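Local coordinates for protein exocyst complex component EXO70 (Saccharomyces cerevisiae, PDB 2B1E) that serves as a subunit of the exocyst complex, which tethers secretory vesicles to sites of exocytosis, and takes part in assembly of that complex, at residues Tyr25-Leu29 against Val44-Leu48. Residues are numbered along the deposited sequence; the frame is centred on the assembly and turned at random.
Sequences YEIIL and VVHKL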
loop_
_atom_site.group_PDB
_atom_site.type_symbol
_atom_site.label_atom_id
_atom_site.label_comp_id
_atom_site.label_asym_id
_atom_site.label_seq_id
_atom_site.Cartn_x
_atom_site.Cartn_y
_atom_site.Cartn_z
ATOM N N TYR A 25 -54.714 38.095 -16.867
ATOM C CA TYR A 25 -53.621 37.158 -16.661
ATOM C C TYR A 25 -52.930 37.431 -15.333
ATOM O O TYR A 25 -52.463 36.501 -14.665
ATOM C CB TYR A 25 -52.597 37.238 -17.801
ATOM C CG TYR A 25 -53.121 36.742 -19.127
ATOM C CD1 TYR A 25 -53.813 35.539 -19.215
ATOM C CD2 TYR A 25 -52.925 37.480 -20.293
ATOM C CE1 TYR A 25 -54.307 35.078 -20.436
ATOM C CE2 TYR A 25 -53.412 37.028 -21.524
ATOM C CZ TYR A 25 -54.102 35.829 -21.586
ATOM O OH TYR A 25 -54.594 35.387 -22.792
ATOM N N GLU A 26 -52.847 38.701 -14.947
ATOM C CA GLU A 26 -52.203 39.015 -13.679
ATOM C C GLU A 26 -53.007 38.456 -12.507
ATOM O O GLU A 26 -52.440 38.003 -11.512
ATOM C CB GLU A 26 -52.025 40.518 -13.486
ATOM C CG GLU A 26 -51.311 40.830 -12.166
ATOM C CD GLU A 26 -50.717 42.225 -12.102
ATOM O OE1 GLU A 26 -49.881 42.476 -11.199
ATOM O OE2 GLU A 26 -51.081 43.071 -12.941
ATOM N N ILE A 27 -54.328 38.502 -12.623
ATOM C CA ILE A 27 -55.185 37.989 -11.565
ATOM C C ILE A 27 -54.925 36.495 -11.407
ATOM O O ILE A 27 -54.819 35.975 -10.290
ATOM C CB ILE A 27 -56.679 38.277 -11.885
ATOM C CG1 ILE A 27 -56.930 39.784 -11.745
ATOM C CG2 ILE A 27 -57.591 37.469 -10.957
ATOM C CD1 ILE A 27 -58.323 40.255 -12.142
ATOM N N ILE A 28 -54.797 35.800 -12.527
ATOM C CA ILE A 28 -54.526 34.364 -12.482
ATOM C C ILE A 28 -53.177 34.115 -11.808
ATOM O O ILE A 28 -53.066 33.343 -10.838
ATOM C CB ILE A 28 -54.498 33.761 -13.902
ATOM C CG1 ILE A 28 -55.877 33.909 -14.555
ATOM C CG2 ILE A 28 -54.094 32.291 -13.833
ATOM C CD1 ILE A 28 -55.959 33.359 -15.968
ATOM N N LEU A 29 -52.150 34.781 -12.324
ATOM C CA LEU A 29 -50.801 34.630 -11.790
ATOM C C LEU A 29 -50.716 34.970 -10.295
ATOM O O LEU A 29 -49.918 34.379 -9.564
ATOM C CB LEU A 29 -49.827 35.507 -12.585
ATOM C CG LEU A 29 -49.561 35.068 -14.031
ATOM C CD1 LEU A 29 -48.758 36.140 -14.754
ATOM C CD2 LEU A 29 -48.803 33.726 -14.040
ATOM N N VAL A 44 -49.057 31.060 -18.863
ATOM C CA VAL A 44 -49.580 32.420 -18.803
ATOM C C VAL A 44 -48.439 33.425 -18.979
ATOM O O VAL A 44 -48.589 34.439 -19.663
ATOM C CB VAL A 44 -50.309 32.685 -17.479
ATOM C CG1 VAL A 44 -50.603 34.178 -17.343
ATOM C CG2 VAL A 44 -51.611 31.891 -17.445
ATOM N N VAL A 45 -47.290 33.150 -18.371
ATOM C CA VAL A 45 -46.163 34.059 -18.531
ATOM C C VAL A 45 -45.778 34.088 -20.024
ATOM O O VAL A 45 -45.433 35.139 -20.557
ATOM C CB VAL A 45 -44.967 33.616 -17.672
ATOM C CG1 VAL A 45 -43.809 34.587 -17.847
ATOM C CG2 VAL A 45 -45.383 33.582 -16.186
ATOM N N HIS A 46 -45.846 32.942 -20.702
ATOM C CA HIS A 46 -45.514 32.907 -22.133
ATOM C C HIS A 46 -46.482 33.819 -22.910
ATOM O O HIS A 46 -46.072 34.525 -23.833
ATOM C CB HIS A 46 -45.605 31.478 -22.712
ATOM C CG HIS A 46 -44.482 30.569 -22.308
ATOM N ND1 HIS A 46 -43.166 30.974 -22.277
ATOM C CD2 HIS A 46 -44.478 29.259 -21.955
ATOM C CE1 HIS A 46 -42.400 29.956 -21.922
ATOM N NE2 HIS A 46 -43.172 28.903 -21.721
ATOM N N LYS A 47 -47.764 33.790 -22.550
ATOM C CA LYS A 47 -48.754 34.633 -23.222
ATOM C C LYS A 47 -48.354 36.101 -23.117
ATOM O O LYS A 47 -48.432 36.846 -24.086
ATOM C CB LYS A 47 -50.144 34.453 -22.599
ATOM C CG LYS A 47 -50.874 33.168 -22.980
ATOM C CD LYS A 47 -51.611 33.329 -24.300
ATOM C CE LYS A 47 -52.429 32.091 -24.641
ATOM N NZ LYS A 47 -53.212 32.286 -25.899
ATOM N N LEU A 48 -47.929 36.515 -21.927
ATOM C CA LEU A 48 -47.529 37.905 -21.702
ATOM C C LEU A 48 -46.296 38.259 -22.524
ATOM O O LEU A 48 -46.214 39.334 -23.129
ATOM C CB LEU A 48 -47.239 38.124 -20.220
ATOM C CG LEU A 48 -48.426 37.936 -19.271
ATOM C CD1 LEU A 48 -47.915 37.884 -17.838
ATOM C CD2 LEU A 48 -49.436 39.061 -19.449
#
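Helices 15-30 and 38-56, near one end of the elongated helical rod, meet here through Tyr-25 and Leu-29 on one side and Val-44 and Leu-48 on the other. Val-44 CG1 touches both Tyr-25 and Leu-29, 3.7 Å from Tyr-25 CB and 3.6 Å from Leu-29 CG. With CG1 anti to the backbone N of Val-44 (chi1 169°), this methyl is brought within contact of both. Leu-29 also meets Leu-48 tip to tip, with CD1 to CD1 at 3.6 Å. The other Leu-29 methyl, CD2, rests 4.0 Å from Val-45 CG2. Segments 25-29 and 44-48 run roughly antiparallel, with their axes at 151° and 10.5 Å apart at closest approach. Helix 66-94 packs against both buried leucines, consistent with a small helical bundle. There Leu-29 touches Ser-82, while Leu-48 packs on Leu-75 and Leu-78. With an alanine at Leu-29, Val-44 CG1 and Leu-48 CD1 would probably lose the branched end they pack on, and a gap would be likely to open beside helix 66-94. The Tyr-25 and Leu-48 side chains run alongside one another, pointing opposite ways, with Tyr-25 CD2 3.9 Å from Leu-48 CD2. The CB of Lys-47 lies obliquely beside the tyrosine ring. Farther along this bent chain, Lys-47 CD passes 3.9 Å from Tyr-25 OH.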